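Local coordinates for protein xyloglucanase (Paenibacillus pabuli, PDB 2JEP) that probably hydrolyses the xyloglucan of plant cell walls, as a family 5 glycoside hydrolase built on a TIM barrel, at residues G49-A54 with P68-E73; F324-K329 with A341-A346; V359-G364 with H369-F374. All blocks are in the same frame, centred on the assembly; numbering follows the deposited sequence. Where two conformers were deposited one is given.

Contact 1. Residues G49-A54 with P68-E73; sequences GNQLEA and PTVTPE
Gln51 and Val70 are the residues whose CA atoms come nearest, 7.6 Å apart, too far for backbone pairing, and side chains have to span the gap. Gln51 does most of this. Its NE2 donates to Pro68 O over 2.9 Å in a fairly straight bond (161° at the hydrogen); the acceptor lies close to the amide plane, whereas the donor is tilted 30° from the carbonyl plane. A water completes a small ring, donating to Gln51 OE1 at 2.8 Å and to Pro68 O, which is thus held by two donors. The bend at chi2 of Gln51 (-91°) turns the amide so that one flat face meets Val70: CG2 sits almost directly above CD, 3.5 Å away, and touches both NE2 and OE1 at longer range. The same methyl approaches Leu52 CD1, less certainly, since Leu52 was deposited in two conformers. In the TIM barrel, segment 49-54 is the loop leaving the C-terminal end of the first strand, 45-48, and 68-73 leads into helix 72-80, so the contact joins the two ends of the first strand-to-helix connection. Residues Gln51 to Ala54 form a type I turn, closed by Ala54 N to Gln51 O. The Glu53 carboxylate turns back onto the start of it: OE2 accepts from Asn50 N at 2.7 Å, while OE1 accepts from Gln51 N at 2.8 Å from above the carboxylate plane. Beyond the segments, Arg376 NH1 donates to both Gln51 OE1 and Gly49 O, and Val70 N is bonded to Glu62 OE2.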
ATOM      1  N   GLY A  49       2.594  -0.846  -9.301  1.00  6.78           N
ATOM      2  CA  GLY A  49       3.281  -1.999  -8.781  1.00  5.95           C
ATOM      3  C   GLY A  49       4.369  -2.521  -9.707  1.00  6.83           C
ATOM      4  O   GLY A  49       4.304  -2.364 -10.940  1.00  6.97           O
ATOM      5  N   ASN A  50       5.315  -3.242  -9.108  1.00  7.13           N
ATOM      6  CA  ASN A  50       6.433  -3.840  -9.813  1.00  7.02           C
ATOM      7  C   ASN A  50       7.200  -2.787 -10.625  1.00  6.99           C
ATOM      8  O   ASN A  50       7.599  -3.012 -11.781  1.00  7.56           O
ATOM      9  CB  ASN A  50       5.981  -5.034 -10.674  1.00  7.64           C
ATOM     10  CG  ASN A  50       5.709  -6.271  -9.854  1.00  8.09           C
ATOM     11  OD1 ASN A  50       5.536  -6.193  -8.633  1.00  9.81           O
ATOM     12  ND2 ASN A  50       5.602  -7.415 -10.535  1.00  9.90           N
ATOM     13  N   GLN A  51       7.451  -1.645  -9.977  1.00  6.98           N
ATOM     14  CA  GLN A  51       8.277  -0.593 -10.570  1.00  6.88           C
ATOM     15  C   GLN A  51       9.354  -0.177  -9.592  1.00  7.11           C
ATOM     16  O   GLN A  51      10.379  -0.868  -9.504  1.00  7.07           O
ATOM     17  CB  GLN A  51       7.426   0.576 -11.102  1.00  7.82           C
ATOM     18  CG  GLN A  51       6.364   0.140 -12.162  1.00  7.66           C
ATOM     19  CD  GLN A  51       6.766   0.171 -13.635  1.00  8.02           C
ATOM     20  OE1 GLN A  51       5.865   0.206 -14.490  1.00  7.74           O
ATOM     21  NE2 GLN A  51       8.080   0.151 -13.949  1.00  7.67           N
ATOM     22  N   LEU A  52       9.136   0.905  -8.834  1.00  6.86           N
ATOM     23  CA  LEU A  52      10.234   1.447  -8.037  0.50  6.94           C
ATOM     24  C   LEU A  52      10.566   0.638  -6.783  1.00  6.78           C
ATOM     25  O   LEU A  52      11.567   0.929  -6.122  1.00  7.10           O
ATOM     26  CB  LEU A  52      10.038   2.931  -7.713  0.50  6.87           C
ATOM     27  CG  LEU A  52      10.228   3.891  -8.887  0.50  7.07           C
ATOM     28  CD1 LEU A  52       9.143   3.793  -9.958  0.50  8.05           C
ATOM     29  CD2 LEU A  52      10.340   5.324  -8.330  0.50  7.89           C
ATOM     30  N   GLU A  53       9.782  -0.405  -6.489  1.00  7.36           N
ATOM     31  CA  GLU A  53      10.142  -1.353  -5.426  1.00  6.95           C
ATOM     32  C   GLU A  53      10.922  -2.561  -5.945  1.00  7.73           C
ATOM     33  O   GLU A  53      11.489  -3.309  -5.172  1.00  8.29           O
ATOM     34  CB  GLU A  53       8.918  -1.834  -4.659  1.00  7.13           C
ATOM     35  CG  GLU A  53       8.104  -2.977  -5.276  1.00  6.72           C
ATOM     36  CD  GLU A  53       7.157  -2.610  -6.398  1.00  8.40           C
ATOM     37  OE1 GLU A  53       7.424  -1.667  -7.169  1.00  7.16           O
ATOM     38  OE2 GLU A  53       6.134  -3.327  -6.506  1.00  8.21           O
ATOM     39  N   ALA A  54      10.942  -2.730  -7.268  1.00  8.25           N
ATOM     40  CA  ALA A  54      11.629  -3.851  -7.896  1.00  8.85           C
ATOM     41  C   ALA A  54      13.124  -3.752  -7.664  1.00  9.88           C
ATOM     42  O   ALA A  54      13.665  -2.648  -7.659  1.00  9.46           O
ATOM     43  CB  ALA A  54      11.319  -3.881  -9.392  1.00  8.92           C
ATOM     44  N   PRO A  68       8.244  -1.554 -18.224  1.00  8.89           N
ATOM     45  CA  PRO A  68       9.074  -0.500 -18.787  1.00  9.57           C
ATOM     46  C   PRO A  68       9.304   0.636 -17.797  1.00  8.36           C
ATOM     47  O   PRO A  68       8.603   0.759 -16.787  1.00  8.68           O
ATOM     48  CB  PRO A  68       8.273  -0.032 -20.004  1.00 10.64           C
ATOM     49  CG  PRO A  68       6.937  -0.499 -19.809  1.00 11.65           C
ATOM     50  CD  PRO A  68       6.889  -1.554 -18.785  1.00  9.84           C
ATOM     51  N   THR A  69      10.268   1.491 -18.110  1.00  8.41           N
ATOM     52  CA  THR A  69      10.470   2.690 -17.306  1.00  8.39           C
ATOM     53  C   THR A  69       9.167   3.477 -17.269  1.00  8.55           C
ATOM     54  O   THR A  69       8.502   3.641 -18.278  1.00  9.28           O
ATOM     55  CB  THR A  69      11.607   3.537 -17.920  1.00  8.49           C
ATOM     56  OG1 THR A  69      12.802   2.745 -17.881  1.00  9.55           O
ATOM     57  CG2 THR A  69      11.816   4.861 -17.155  1.00 10.15           C
ATOM     58  N   VAL A  70       8.800   3.965 -16.095  1.00  8.53           N
ATOM     59  CA  VAL A  70       7.548   4.685 -15.942  1.00  8.38           C
ATOM     60  C   VAL A  70       7.610   5.984 -16.730  1.00  7.87           C
ATOM     61  O   VAL A  70       8.651   6.676 -16.752  1.00  8.50           O
ATOM     62  CB  VAL A  70       7.254   4.983 -14.439  1.00  7.80           C
ATOM     63  CG1 VAL A  70       5.927   5.724 -14.274  1.00  9.11           C
ATOM     64  CG2 VAL A  70       7.219   3.685 -13.627  1.00  9.24           C
ATOM     65  N   THR A  71       6.503   6.324 -17.384  1.00  8.16           N
ATOM     66  CA  THR A  71       6.359   7.590 -18.111  1.00  8.41           C
ATOM     67  C   THR A  71       5.083   8.308 -17.664  1.00  8.53           C
ATOM     68  O   THR A  71       4.166   7.691 -17.138  1.00  8.57           O
ATOM     69  CB  THR A  71       6.300   7.341 -19.619  1.00  9.94           C
ATOM     70  OG1 THR A  71       5.173   6.500 -19.873  1.00 14.07           O
ATOM     71  CG2 THR A  71       7.556   6.633 -20.110  1.00  9.69           C
ATOM     72  N   PRO A  72       5.013   9.632 -17.873  1.00  8.95           N
ATOM     73  CA  PRO A  72       3.832  10.348 -17.439  1.00  8.95           C
ATOM     74  C   PRO A  72       2.550   9.861 -18.101  1.00  8.88           C
ATOM     75  O   PRO A  72       1.464   9.966 -17.521  1.00  8.81           O
ATOM     76  CB  PRO A  72       4.131  11.812 -17.803  1.00 10.14           C
ATOM     77  CG  PRO A  72       5.418  11.840 -18.407  1.00 11.99           C
ATOM     78  CD  PRO A  72       6.051  10.509 -18.419  1.00  9.13           C
ATOM     79  N   GLU A  73       2.670   9.334 -19.321  1.00  8.60           N
ATOM     80  CA  GLU A  73       1.500   8.871 -20.056  1.00  8.83           C
ATOM     81  C   GLU A  73       0.766   7.748 -19.319  1.00  8.60           C
ATOM     82  O   GLU A  73      -0.450   7.656 -19.398  1.00  9.04           O
ATOM     83  CB  GLU A  73       1.879   8.408 -21.461  1.00  9.42           C
ATOM     84  CG  GLU A  73       2.269   9.563 -22.414  1.00  9.92           C
ATOM     85  CD  GLU A  73       3.683  10.078 -22.271  1.00 11.67           C
ATOM     86  OE1 GLU A  73       4.472   9.592 -21.450  1.00 10.13           O
ATOM     87  OE2 GLU A  73       4.002  11.013 -23.039  1.00 17.41           O
TER
HETATM   88  O   HOH W   1       5.905   1.649 -16.923  1.00  9.29           O

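Contact 2. Residues F324-K329 with A341-A346; sequences FGSIDK and AAYAKA
Tyr343, whose ring packs on Gly325 and Ser326, hydrogen-bonds through OH to Ser267 O, a bond that probably holds the far end of the ring; no hydrogen bond joins segments 324-329 and 341-346 themselves. Ring carbons make the contact itself. With CG anti to the backbone N (chi1 -176°), the tyrosine extends from helix 336-353 across the loop, and CE2 comes to 3.6 Å from Gly325 O, at an oblique angle to the ring. That carbonyl oxygen is buried here and has no hydrogen-bonding partner in the model. Ser326 CB meets CD2 of the same ring at 4.0 Å. The unit is one strand-loop-helix step of the eight-stranded barrel: strand 319-324, the seventh, ends at its C-terminal rim, and the chain returns along the outside in helix 336-353. The backbone angles of Gly325 (phi 154°, psi 178°) require a glycine, since a CB there would run into Phe324 O. Phe324 makes a second, smaller patch with Ala344, its CE2 lying 4.2 Å from Ala344 CB. Helix 384-393 meets the same alanine through Ile386 and Ile390, and Trp282 packs edge-to-face with Tyr343.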
ATOM      1  N   PHE A 324      -5.339  -4.441  -2.819  1.00  5.88           N
ATOM      2  CA  PHE A 324      -6.276  -5.542  -2.926  1.00  6.23           C
ATOM      3  C   PHE A 324      -6.304  -5.953  -4.405  1.00  6.05           C
ATOM      4  O   PHE A 324      -5.962  -5.160  -5.283  1.00  6.70           O
ATOM      5  CB  PHE A 324      -7.690  -5.164  -2.462  1.00  7.52           C
ATOM      6  CG  PHE A 324      -8.430  -4.270  -3.425  1.00  7.11           C
ATOM      7  CD1 PHE A 324      -8.272  -2.915  -3.376  1.00  7.17           C
ATOM      8  CD2 PHE A 324      -9.315  -4.791  -4.353  1.00  7.55           C
ATOM      9  CE1 PHE A 324      -8.927  -2.098  -4.279  1.00  7.32           C
ATOM     10  CE2 PHE A 324      -9.971  -3.975  -5.233  1.00  7.13           C
ATOM     11  CZ  PHE A 324      -9.783  -2.638  -5.214  1.00  8.04           C
ATOM     12  N   GLY A 325      -6.790  -7.158  -4.688  1.00  6.55           N
ATOM     13  CA  GLY A 325      -6.947  -7.617  -6.055  1.00  6.90           C
ATOM     14  C   GLY A 325      -6.892  -9.123  -6.151  1.00  5.95           C
ATOM     15  O   GLY A 325      -6.649  -9.829  -5.152  1.00  7.03           O
ATOM     16  N   SER A 326      -7.080  -9.624  -7.374  1.00  6.60           N
ATOM     17  CA  SER A 326      -7.055 -11.051  -7.641  1.00  6.55           C
ATOM     18  C   SER A 326      -6.321 -11.359  -8.936  1.00  6.43           C
ATOM     19  O   SER A 326      -6.416 -10.600  -9.917  1.00  6.86           O
ATOM     20  CB  SER A 326      -8.462 -11.640  -7.627  1.00  6.70           C
ATOM     21  OG  SER A 326      -9.299 -11.047  -8.597  1.00  7.67           O
ATOM     22  N   ILE A 327      -5.591 -12.463  -8.927  1.00  6.30           N
ATOM     23  CA  ILE A 327      -4.767 -12.809 -10.072  1.00  7.48           C
ATOM     24  C   ILE A 327      -5.558 -13.440 -11.218  1.00  7.15           C
ATOM     25  O   ILE A 327      -6.578 -14.124 -11.016  1.00  7.56           O
ATOM     26  CB  ILE A 327      -3.599 -13.746  -9.684  1.00  7.25           C
ATOM     27  CG1 ILE A 327      -4.069 -15.123  -9.151  1.00  7.50           C
ATOM     28  CG2 ILE A 327      -2.674 -13.019  -8.718  1.00  7.73           C
ATOM     29  CD1 ILE A 327      -2.965 -16.081  -8.940  1.00  9.16           C
ATOM     30  N   ASP A 328      -5.037 -13.257 -12.434  1.00  6.86           N
ATOM     31  CA  ASP A 328      -5.688 -13.730 -13.654  1.00  6.79           C
ATOM     32  C   ASP A 328      -5.592 -15.236 -13.783  1.00  7.21           C
ATOM     33  O   ASP A 328      -4.511 -15.780 -14.013  1.00  7.24           O
ATOM     34  CB  ASP A 328      -5.047 -13.035 -14.848  1.00  6.82           C
ATOM     35  CG  ASP A 328      -5.707 -13.346 -16.185  1.00  7.19           C
ATOM     36  OD1 ASP A 328      -6.392 -14.382 -16.289  1.00  8.16           O
ATOM     37  OD2 ASP A 328      -5.486 -12.524 -17.117  1.00  7.48           O
ATOM     38  N   LYS A 329      -6.746 -15.893 -13.636  1.00  6.36           N
ATOM     39  CA  LYS A 329      -6.860 -17.358 -13.744  1.00  6.61           C
ATOM     40  C   LYS A 329      -7.690 -17.764 -14.956  1.00  6.44           C
ATOM     41  O   LYS A 329      -8.224 -18.871 -14.981  1.00  6.77           O
ATOM     42  CB  LYS A 329      -7.403 -17.974 -12.438  1.00  6.53           C
ATOM     43  CG  LYS A 329      -6.476 -17.771 -11.268  1.00  7.08           C
ATOM     44  CD  LYS A 329      -6.950 -18.493 -10.037  1.00  7.99           C
ATOM     45  CE  LYS A 329      -6.072 -18.232  -8.845  1.00  7.81           C
ATOM     46  NZ  LYS A 329      -6.339 -19.220  -7.736  1.00  8.19           N
ATOM     47  N   ALA A 341     -13.826  -9.235 -11.448  1.00  7.28           N
ATOM     48  CA  ALA A 341     -14.646  -8.048 -11.415  1.00  6.97           C
ATOM     49  C   ALA A 341     -15.528  -8.038 -10.175  1.00  7.15           C
ATOM     50  O   ALA A 341     -15.600  -7.025  -9.478  1.00  7.88           O
ATOM     51  CB  ALA A 341     -15.482  -7.937 -12.693  1.00  7.44           C
ATOM     52  N   ALA A 342     -16.240  -9.139  -9.907  1.00  7.60           N
ATOM     53  CA  ALA A 342     -17.147  -9.180  -8.742  1.00  7.78           C
ATOM     54  C   ALA A 342     -16.394  -8.913  -7.451  1.00  7.66           C
ATOM     55  O   ALA A 342     -16.884  -8.188  -6.576  1.00  8.07           O
ATOM     56  CB  ALA A 342     -17.893 -10.515  -8.685  1.00  8.74           C
ATOM     57  N   TYR A 343     -15.217  -9.514  -7.314  1.00  7.29           N
ATOM     58  CA  TYR A 343     -14.382  -9.331  -6.116  1.00  7.14           C
ATOM     59  C   TYR A 343     -13.931  -7.884  -6.009  1.00  6.74           C
ATOM     60  O   TYR A 343     -14.029  -7.275  -4.951  1.00  7.40           O
ATOM     61  CB  TYR A 343     -13.169 -10.239  -6.216  1.00  7.04           C
ATOM     62  CG  TYR A 343     -12.233 -10.274  -5.043  1.00  7.09           C
ATOM     63  CD1 TYR A 343     -12.606 -10.834  -3.862  1.00  7.58           C
ATOM     64  CD2 TYR A 343     -10.972  -9.762  -5.131  1.00  8.00           C
ATOM     65  CE1 TYR A 343     -11.760 -10.931  -2.804  1.00  8.18           C
ATOM     66  CE2 TYR A 343     -10.097  -9.821  -4.063  1.00  9.17           C
ATOM     67  CZ  TYR A 343     -10.486 -10.416  -2.892  1.00  8.47           C
ATOM     68  OH  TYR A 343      -9.582 -10.472  -1.853  1.00  8.68           O
ATOM     69  N   ALA A 344     -13.454  -7.306  -7.109  1.00  7.02           N
ATOM     70  CA  ALA A 344     -12.974  -5.938  -7.050  1.00  7.52           C
ATOM     71  C   ALA A 344     -14.104  -4.987  -6.693  1.00  7.96           C
ATOM     72  O   ALA A 344     -13.917  -4.050  -5.907  1.00  8.50           O
ATOM     73  CB  ALA A 344     -12.330  -5.505  -8.384  1.00  8.22           C
ATOM     74  N   LYS A 345     -15.287  -5.179  -7.278  1.00  7.66           N
ATOM     75  CA  LYS A 345     -16.430  -4.339  -6.945  1.00  7.60           C
ATOM     76  C   LYS A 345     -16.805  -4.483  -5.484  1.00  7.82           C
ATOM     77  O   LYS A 345     -17.097  -3.486  -4.813  1.00  9.10           O
ATOM     78  CB  LYS A 345     -17.632  -4.688  -7.834  1.00  8.28           C
ATOM     79  CG  LYS A 345     -18.842  -3.827  -7.564  1.00  9.69           C
ATOM     80  CD  LYS A 345     -19.891  -4.003  -8.643  1.00 11.65           C
ATOM     81  CE  LYS A 345     -21.116  -3.146  -8.346  1.00 12.68           C
ATOM     82  NZ  LYS A 345     -22.047  -3.188  -9.498  1.00 14.31           N
ATOM     83  N   ALA A 346     -16.840  -5.723  -4.993  1.00  7.41           N
ATOM     84  CA  ALA A 346     -17.248  -5.965  -3.620  1.00  7.38           C
ATOM     85  C   ALA A 346     -16.269  -5.314  -2.637  1.00  7.06           C
ATOM     86  O   ALA A 346     -16.688  -4.672  -1.659  1.00  7.73           O
ATOM     87  CB  ALA A 346     -17.390  -7.453  -3.371  1.00  7.98           C
TER

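Contact 3. Residues V359-G364 with H369-F374; sequences VYWDNG and HGFALF
At the C-terminal rim of the eighth barrel strand, 357-362, where TIM-barrel enzymes carry their active sites, Trp361 and Asp362 meet the following loop, nearly perpendicular to the strand end, at Phe371 to Leu373; a bound ethanediol, probably from the crystallisation liquor, lies about 3 Å from the Trp361 side chain. The indole edge points at the face of Phe371 in a T-shaped pair, planes at 84° and Trp361 CD1 over the centre of the benzene ring. Tyr360 OH donates to Phe371 O at 2.7 Å, the oxygen lying near the plane of the tyrosine ring, while Leu373 CD1 makes a CH-pi contact with one face of that ring. Asp362, with CG anti to N (chi1 -172°), splits its carboxylate. OD1 closes an Asx turn with Gly364 N at 2.9 Å and takes a water shared with Phe374 O, besides a salt bridge to Arg376. OD2 accepts from Leu373 N at 2.8 Å, 46° out of the carboxylate plane, and from Trp46 NE1. With a leucine in place of Asp362, Arg376 would probably lose this charge partner, and Leu373 N and Gly364 N their acceptors. Asn363 OD1 accepts from His365 N and, at 3.2 Å, from Phe371 N. These side chains thus accept from and donate to the loop backbone, probably holding Phe371 against the indole, while buried Trp361 O has no partner in the model.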
ATOM      1  N   VAL A 359      -7.303   0.721  -2.591  1.00  6.70           N
ATOM      2  CA  VAL A 359      -6.223   0.929  -3.547  1.00  6.65           C
ATOM      3  C   VAL A 359      -5.854  -0.389  -4.246  1.00  6.94           C
ATOM      4  O   VAL A 359      -5.367  -1.309  -3.619  1.00  7.32           O
ATOM      5  CB  VAL A 359      -4.973   1.534  -2.851  1.00  6.87           C
ATOM      6  CG1 VAL A 359      -3.920   1.941  -3.874  1.00  7.77           C
ATOM      7  CG2 VAL A 359      -5.366   2.742  -1.952  1.00  7.99           C
ATOM      8  N   TYR A 360      -6.153  -0.480  -5.549  1.00  6.63           N
ATOM      9  CA  TYR A 360      -5.993  -1.708  -6.311  1.00  6.63           C
ATOM     10  C   TYR A 360      -4.519  -2.030  -6.558  1.00  6.53           C
ATOM     11  O   TYR A 360      -3.732  -1.148  -6.879  1.00  6.52           O
ATOM     12  CB  TYR A 360      -6.743  -1.560  -7.663  1.00  6.07           C
ATOM     13  CG  TYR A 360      -6.628  -2.790  -8.505  1.00  6.31           C
ATOM     14  CD1 TYR A 360      -7.442  -3.897  -8.263  1.00  6.64           C
ATOM     15  CD2 TYR A 360      -5.638  -2.899  -9.477  1.00  5.77           C
ATOM     16  CE1 TYR A 360      -7.277  -5.066  -8.979  1.00  6.76           C
ATOM     17  CE2 TYR A 360      -5.472  -4.047 -10.194  1.00  6.62           C
ATOM     18  CZ  TYR A 360      -6.279  -5.134  -9.942  1.00  6.31           C
ATOM     19  OH  TYR A 360      -6.076  -6.316 -10.625  1.00  7.44           O
ATOM     20  N   TRP A 361      -4.173  -3.320  -6.446  1.00  6.46           N
ATOM     21  CA  TRP A 361      -2.820  -3.782  -6.704  1.00  6.55           C
ATOM     22  C   TRP A 361      -2.666  -4.165  -8.179  1.00  6.41           C
ATOM     23  O   TRP A 361      -3.178  -5.177  -8.607  1.00  7.11           O
ATOM     24  CB  TRP A 361      -2.438  -4.984  -5.821  1.00  6.25           C
ATOM     25  CG  TRP A 361      -1.070  -5.461  -6.150  1.00  6.05           C
ATOM     26  CD1 TRP A 361      -0.735  -6.583  -6.828  1.00  7.01           C
ATOM     27  CD2 TRP A 361       0.160  -4.752  -5.922  1.00  6.06           C
ATOM     28  NE1 TRP A 361       0.632  -6.641  -7.032  1.00  7.55           N
ATOM     29  CE2 TRP A 361       1.202  -5.513  -6.491  1.00  6.93           C
ATOM     30  CE3 TRP A 361       0.481  -3.567  -5.269  1.00  6.42           C
ATOM     31  CZ2 TRP A 361       2.530  -5.116  -6.421  1.00  7.17           C
ATOM     32  CZ3 TRP A 361       1.803  -3.175  -5.204  1.00  7.15           C
ATOM     33  CH2 TRP A 361       2.807  -3.935  -5.786  1.00  7.33           C
ATOM     34  N   ASP A 362      -1.912  -3.356  -8.931  1.00  6.34           N
ATOM     35  CA  ASP A 362      -1.643  -3.577 -10.346  1.00  6.88           C
ATOM     36  C   ASP A 362      -0.143  -3.735 -10.486  1.00  6.99           C
ATOM     37  O   ASP A 362       0.608  -2.807 -10.193  1.00  7.10           O
ATOM     38  CB  ASP A 362      -2.120  -2.361 -11.133  1.00  7.05           C
ATOM     39  CG  ASP A 362      -2.074  -2.557 -12.639  1.00  7.29           C
ATOM     40  OD1 ASP A 362      -1.021  -3.020 -13.133  1.00  7.16           O
ATOM     41  OD2 ASP A 362      -3.085  -2.218 -13.319  1.00  7.44           O
ATOM     42  N   ASN A 363       0.304  -4.911 -10.933  1.00  6.86           N
ATOM     43  CA  ASN A 363       1.714  -5.197 -11.080  1.00  7.50           C
ATOM     44  C   ASN A 363       2.238  -5.122 -12.514  1.00  7.19           C
ATOM     45  O   ASN A 363       3.395  -5.416 -12.759  1.00  7.91           O
ATOM     46  CB  ASN A 363       2.068  -6.536 -10.447  1.00  7.45           C
ATOM     47  CG  ASN A 363       1.556  -7.723 -11.219  1.00  8.05           C
ATOM     48  OD1 ASN A 363       0.745  -7.585 -12.144  1.00  7.86           O
ATOM     49  ND2 ASN A 363       2.068  -8.915 -10.876  1.00  9.26           N
ATOM     50  N   GLY A 364       1.406  -4.661 -13.442  1.00  7.54           N
ATOM     51  CA  GLY A 364       1.818  -4.528 -14.819  1.00  7.44           C
ATOM     52  C   GLY A 364       1.847  -5.808 -15.603  1.00  7.53           C
ATOM     53  O   GLY A 364       2.065  -5.777 -16.822  1.00  8.58           O
ATOM     54  N   HIS A 369      -1.632 -15.370 -13.999  1.00  6.78           N
ATOM     55  CA  HIS A 369      -1.397 -14.940 -12.635  1.00  7.45           C
ATOM     56  C   HIS A 369      -1.148 -13.438 -12.515  1.00  7.26           C
ATOM     57  O   HIS A 369      -0.690 -12.965 -11.471  1.00  7.82           O
ATOM     58  CB  HIS A 369      -0.281 -15.723 -11.930  1.00  8.15           C
ATOM     59  CG  HIS A 369      -0.367 -17.207 -12.074  1.00  8.20           C
ATOM     60  ND1 HIS A 369       0.740 -17.980 -12.322  1.00  9.60           N
ATOM     61  CD2 HIS A 369      -1.416 -18.062 -11.996  1.00  8.08           C
ATOM     62  CE1 HIS A 369       0.374 -19.252 -12.412  1.00  9.22           C
ATOM     63  NE2 HIS A 369      -0.931 -19.330 -12.211  1.00  8.81           N
ATOM     64  N   GLY A 370      -1.463 -12.681 -13.561  1.00  7.12           N
ATOM     65  CA  GLY A 370      -1.245 -11.243 -13.549  1.00  7.48           C
ATOM     66  C   GLY A 370      -2.305 -10.475 -12.792  1.00  7.41           C
ATOM     67  O   GLY A 370      -3.423 -10.947 -12.553  1.00  7.27           O
ATOM     68  N   PHE A 371      -1.941  -9.249 -12.421  1.00  6.95           N
ATOM     69  CA  PHE A 371      -2.868  -8.312 -11.787  1.00  6.86           C
ATOM     70  C   PHE A 371      -3.175  -7.069 -12.648  1.00  7.41           C
ATOM     71  O   PHE A 371      -3.957  -6.222 -12.238  1.00  7.00           O
ATOM     72  CB  PHE A 371      -2.300  -7.779 -10.471  1.00  6.94           C
ATOM     73  CG  PHE A 371      -2.304  -8.727  -9.313  1.00  7.22           C
ATOM     74  CD1 PHE A 371      -3.418  -8.825  -8.494  1.00  7.16           C
ATOM     75  CD2 PHE A 371      -1.154  -9.391  -8.946  1.00  7.38           C
ATOM     76  CE1 PHE A 371      -3.385  -9.609  -7.354  1.00  6.86           C
ATOM     77  CE2 PHE A 371      -1.113 -10.177  -7.794  1.00  7.82           C
ATOM     78  CZ  PHE A 371      -2.236 -10.269  -7.002  1.00  7.32           C
ATOM     79  N   ALA A 372      -2.536  -6.911 -13.796  1.00  7.40           N
ATOM     80  CA  ALA A 372      -2.636  -5.659 -14.507  1.00  7.47           C
ATOM     81  C   ALA A 372      -4.031  -5.355 -15.055  1.00  6.81           C
ATOM     82  O   ALA A 372      -4.734  -6.248 -15.536  1.00  7.33           O
ATOM     83  CB  ALA A 372      -1.651  -5.680 -15.652  1.00  8.54           C
ATOM     84  N   LEU A 373      -4.377  -4.061 -15.041  1.00  7.28           N
ATOM     85  CA  LEU A 373      -5.549  -3.555 -15.716  1.00  7.40           C
ATOM     86  C   LEU A 373      -5.213  -2.755 -16.971  1.00  7.58           C
ATOM     87  O   LEU A 373      -6.125  -2.409 -17.740  1.00  7.77           O
ATOM     88  CB  LEU A 373      -6.390  -2.657 -14.801  1.00  8.02           C
ATOM     89  CG  LEU A 373      -6.679  -3.196 -13.400  1.00  8.08           C
ATOM     90  CD1 LEU A 373      -7.474  -2.155 -12.593  1.00  9.61           C
ATOM     91  CD2 LEU A 373      -7.386  -4.566 -13.442  1.00  8.49           C
ATOM     92  N   PHE A 374      -3.929  -2.438 -17.139  1.00  7.95           N
ATOM     93  CA  PHE A 374      -3.394  -1.680 -18.280  1.00  8.09           C
ATOM     94  C   PHE A 374      -2.183  -2.410 -18.837  1.00  8.07           C
ATOM     95  O   PHE A 374      -1.475  -3.086 -18.098  1.00  7.83           O
ATOM     96  CB  PHE A 374      -2.940  -0.288 -17.831  1.00  8.84           C
ATOM     97  CG  PHE A 374      -4.019   0.512 -17.169  1.00  8.38           C
ATOM     98  CD1 PHE A 374      -4.853   1.353 -17.912  1.00  9.41           C
ATOM     99  CD2 PHE A 374      -4.184   0.470 -15.799  1.00  8.61           C
ATOM    100  CE1 PHE A 374      -5.843   2.090 -17.296  1.00 10.36           C
ATOM    101  CE2 PHE A 374      -5.181   1.207 -15.175  1.00  9.68           C
ATOM    102  CZ  PHE A 374      -6.010   2.008 -15.918  1.00  9.37           C
TER
HETATM  103  O   HOH W   2      -0.638  -1.940 -15.639  1.00  8.58           O
HETATM  104  O   HOH W   3       1.758 -11.629 -11.889  1.00 12.22           O

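Overall arrangement
From the N terminus, contact 1 closes the loop between the first barrel strand, 45-48, and helix 72-80. Much later, contact 2 folds the loop after the seventh strand against helix 336-353, and contact 3 closes a short loop after the eighth, with four residues between its segments. The three follow in series, none nested or crossed. Contacts 1 and 2 do not touch, their centres being 22 Å apart; contact 3 lies between them. Asn50 CB packs on Asn363 O at 3.3 Å, and Arg376 bonds to both Gln51 and Asp362, where the closed barrel brings its first and eighth strands together. Toward contact 2, Trp361 N probably hydrogen-bonds to Phe324 O, and Asp328 N to Gly370 O.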